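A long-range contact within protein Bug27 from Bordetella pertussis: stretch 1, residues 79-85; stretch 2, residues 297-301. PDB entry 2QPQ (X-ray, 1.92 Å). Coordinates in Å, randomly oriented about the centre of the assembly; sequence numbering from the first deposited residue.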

ATOM      1  N   PRO A  79       6.431  -3.907 -11.604  1.00 18.62           N
ATOM      2  CA  PRO A  79       7.346  -3.972 -12.726  1.00 19.09           C
ATOM      3  C   PRO A  79       8.648  -4.720 -12.395  1.00 20.34           C
ATOM      4  O   PRO A  79       9.164  -5.382 -13.275  1.00 20.15           O
ATOM      5  CB  PRO A  79       7.579  -2.483 -13.084  1.00 19.08           C
ATOM      6  CG  PRO A  79       6.287  -1.809 -12.578  1.00 18.72           C
ATOM      7  CD  PRO A  79       6.085  -2.505 -11.289  1.00 18.30           C
ATOM      8  N   GLY A  80       9.132  -4.646 -11.147  1.00 20.14           N
ATOM      9  CA  GLY A  80      10.379  -5.309 -10.772  1.00 20.99           C
ATOM     10  C   GLY A  80      10.229  -6.801 -10.505  1.00 21.79           C
ATOM     11  O   GLY A  80      11.210  -7.533 -10.605  1.00 23.68           O
ATOM     12  N   VAL A  81       9.016  -7.273 -10.223  1.00 21.57           N
ATOM     13  CA  VAL A  81       8.794  -8.648  -9.752  1.00 21.98           C
ATOM     14  C   VAL A  81       8.018  -9.539 -10.720  1.00 23.19           C
ATOM     15  O   VAL A  81       7.878 -10.753 -10.474  1.00 23.42           O
ATOM     16  CB  VAL A  81       8.097  -8.700  -8.350  1.00 22.06           C
ATOM     17  CG1 VAL A  81       8.978  -8.001  -7.274  1.00 20.82           C
ATOM     18  CG2 VAL A  81       6.663  -8.106  -8.392  1.00 21.28           C
ATOM     19  N   PHE A  82       7.485  -8.946 -11.792  1.00 23.34           N
ATOM     20  CA  PHE A  82       6.898  -9.722 -12.855  1.00 24.65           C
ATOM     21  C   PHE A  82       7.845  -9.783 -14.028  1.00 25.74           C
ATOM     22  O   PHE A  82       8.387  -8.763 -14.413  1.00 25.71           O
ATOM     23  CB  PHE A  82       5.511  -9.196 -13.250  1.00 24.37           C
ATOM     24  CG  PHE A  82       4.459  -9.545 -12.249  1.00 23.08           C
ATOM     25  CD1 PHE A  82       4.283  -8.752 -11.110  1.00 20.81           C
ATOM     26  CD2 PHE A  82       3.672 -10.678 -12.431  1.00 21.15           C
ATOM     27  CE1 PHE A  82       3.328  -9.093 -10.165  1.00 21.04           C
ATOM     28  CE2 PHE A  82       2.718 -11.041 -11.514  1.00 21.84           C
ATOM     29  CZ  PHE A  82       2.534 -10.243 -10.359  1.00 22.90           C
ATOM     30  N   ARG A  83       8.047 -10.990 -14.557  1.00 27.86           N
ATOM     31  CA  ARG A  83       9.014 -11.238 -15.651  1.00 31.08           C
ATOM     32  C   ARG A  83       8.600 -10.532 -16.939  1.00 31.73           C
ATOM     33  O   ARG A  83       9.438  -9.914 -17.612  1.00 33.53           O
ATOM     34  CB  ARG A  83       9.218 -12.750 -15.883  1.00 31.43           C
ATOM     35  CG  ARG A  83       9.807 -13.484 -14.644  1.00 31.83           C
ATOM     36  CD  ARG A  83       9.986 -15.029 -14.826  1.00 32.43           C
ATOM     37  NE  ARG A  83      10.387 -15.655 -13.554  1.00 36.16           N
ATOM     38  CZ  ARG A  83      11.640 -15.687 -13.103  1.00 36.58           C
ATOM     39  NH1 ARG A  83      12.611 -15.143 -13.821  1.00 38.28           N
ATOM     40  NH2 ARG A  83      11.920 -16.246 -11.932  1.00 38.74           N
ATOM     41  N   ASN A  84       7.304 -10.566 -17.249  1.00 32.74           N
ATOM     42  CA  ASN A  84       6.798 -10.030 -18.518  1.00 32.87           C
ATOM     43  C   ASN A  84       5.515  -9.226 -18.332  1.00 31.93           C
ATOM     44  O   ASN A  84       4.426  -9.669 -18.724  1.00 32.49           O
ATOM     45  CB  ASN A  84       6.525 -11.149 -19.526  1.00 34.15           C
ATOM     46  CG  ASN A  84       7.742 -12.016 -19.811  1.00 37.62           C
ATOM     47  OD1 ASN A  84       7.820 -13.170 -19.346  1.00 41.00           O
ATOM     48  ND2 ASN A  84       8.682 -11.488 -20.594  1.00 41.34           N
ATOM     49  N   LEU A  85       5.630  -8.051 -17.726  1.00 29.94           N
ATOM     50  CA  LEU A  85       4.457  -7.179 -17.534  1.00 28.52           C
ATOM     51  C   LEU A  85       3.854  -6.826 -18.872  1.00 28.04           C
ATOM     52  O   LEU A  85       4.558  -6.373 -19.747  1.00 27.52           O
ATOM     53  CB  LEU A  85       4.907  -5.904 -16.826  1.00 28.32           C
ATOM     54  CG  LEU A  85       4.013  -5.181 -15.838  1.00 29.18           C
ATOM     55  CD1 LEU A  85       3.664  -6.090 -14.721  1.00 25.86           C
ATOM     56  CD2 LEU A  85       4.744  -3.941 -15.364  1.00 27.64           C
TER
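Stretch 2 297-301: GLKVD

The chain ends here by laying its last residues, without regular strand pairing, over a stretch where a weakly bonded helix gives way to loop. The two run in the same general sense along the contact: Val 81 lies nearest Lys 299, with CA atoms 4.2 Å apart, and Phe 82 nearest Asp 301, at 5.7 Å. Gly 297, at positive phi just after a helix in a Schellman motif, makes no contact itself; Leu 298 and Lys 299 then take extended backbone angles, which Val 300 leaves.

Pro 79 stands back, its CA-to-CB bond pointing away, but water 1 lies 2.9 Å from Pro 79 O and 2.9 Å from Phe 82 O, and its O accepts from Lys 299 NZ at 2.6 Å. Gly 80 offers its carbonyl directly: Lys 299 NZ donates to Gly 80 O at 2.8 Å, so the lysine's ammonium is tied to a backbone oxygen here.

Val 81 is the buried centre. Its O receives the N of Val 300 at 2.7 Å, nearly linear at 170°, while Lys 299 CA packs 3.3 Å from the same O in a CA-H...O contact. Its side chain meets both neighbours of the lysine, CG1 lying 3.7 Å from Leu 298 CD2 and CB 3.9 Å from Val 300 CG2.

Phe 82 points its CA-to-CB bond away, yet its ring still reaches the other stretch obliquely, with CZ 4.3 Å from Val 300 CG1 and CD2 3.6 Å from Asp 301 OD2.

Arg 83 N donates to Asp 301 OD1 at 2.9 Å, and its NE to Asp 301 O at 2.6 Å; NE also forms a salt bridge with Asp 301 OXT at 3.3 Å. Lys 299 CB covers one guanidinium face, 3.7 Å from Arg 83 NH2. Thus one backbone bond joins the chains mid-contact, and Arg 83 holds Asp 301 with backbone and side chain.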

ATOM      1  N   GLY A 297      16.657 -10.416  -5.545  1.00 26.46           N
ATOM      2  CA  GLY A 297      16.340 -11.441  -6.533  1.00 25.33           C
ATOM      3  C   GLY A 297      14.919 -11.962  -6.558  1.00 25.11           C
ATOM      4  O   GLY A 297      14.683 -13.141  -6.841  1.00 25.71           O
ATOM      5  N   LEU A 298      13.958 -11.079  -6.279  1.00 24.60           N
ATOM      6  CA  LEU A 298      12.556 -11.486  -6.149  1.00 24.36           C
ATOM      7  C   LEU A 298      11.826 -11.403  -7.479  1.00 24.43           C
ATOM      8  O   LEU A 298      11.801 -10.345  -8.096  1.00 23.75           O
ATOM      9  CB  LEU A 298      11.833 -10.616  -5.097  1.00 22.92           C
ATOM     10  CG  LEU A 298      10.322 -10.835  -4.943  1.00 23.20           C
ATOM     11  CD1 LEU A 298       9.959 -12.180  -4.335  1.00 19.24           C
ATOM     12  CD2 LEU A 298       9.752  -9.713  -4.106  1.00 19.90           C
ATOM     13  N   LYS A 299      11.234 -12.520  -7.902  1.00 25.44           N
ATOM     14  CA  LYS A 299      10.237 -12.525  -8.947  1.00 27.53           C
ATOM     15  C   LYS A 299       9.025 -13.278  -8.410  1.00 28.52           C
ATOM     16  O   LYS A 299       9.144 -14.299  -7.732  1.00 30.12           O
ATOM     17  CB  LYS A 299      10.705 -13.196 -10.259  1.00 27.91           C
ATOM     18  CG  LYS A 299      11.870 -12.544 -10.991  1.00 28.34           C
ATOM     19  CD  LYS A 299      11.506 -11.200 -11.621  1.00 27.86           C
ATOM     20  CE  LYS A 299      12.701 -10.634 -12.371  1.00 29.29           C
ATOM     21  NZ  LYS A 299      12.620  -9.151 -12.465  1.00 27.83           N
ATOM     22  N   VAL A 300       7.859 -12.765  -8.715  1.00 29.32           N
ATOM     23  CA  VAL A 300       6.619 -13.353  -8.230  1.00 31.06           C
ATOM     24  C   VAL A 300       6.019 -14.278  -9.293  1.00 32.19           C
ATOM     25  O   VAL A 300       5.165 -15.087  -8.991  1.00 33.78           O
ATOM     26  CB  VAL A 300       5.657 -12.252  -7.701  1.00 30.67           C
ATOM     27  CG1 VAL A 300       4.315 -12.821  -7.365  1.00 33.72           C
ATOM     28  CG2 VAL A 300       6.244 -11.618  -6.453  1.00 30.12           C
ATOM     29  N   ASP A 301       6.483 -14.186 -10.535  1.00 33.83           N
ATOM     30  CA  ASP A 301       6.058 -15.176 -11.555  1.00 35.63           C
ATOM     31  C   ASP A 301       7.282 -15.751 -12.294  1.00 36.87           C
ATOM     32  O   ASP A 301       8.415 -15.662 -11.799  1.00 37.76           O
ATOM     33  CB  ASP A 301       5.076 -14.542 -12.561  1.00 35.23           C
ATOM     34  CG  ASP A 301       5.763 -13.599 -13.491  1.00 34.37           C
ATOM     35  OD1 ASP A 301       6.912 -13.234 -13.176  1.00 30.68           O
ATOM     36  OD2 ASP A 301       5.191 -13.230 -14.544  1.00 36.61           O
ATOM     37  OXT ASP A 301       7.175 -16.303 -13.404  1.00 38.07           O
TER
HETATM   38  O   HOH W   1      10.994  -7.605 -13.735  1.00 30.92           O
HETATM   39  O   HOH W   2      13.844  -9.077  -9.444  1.00 35.12           O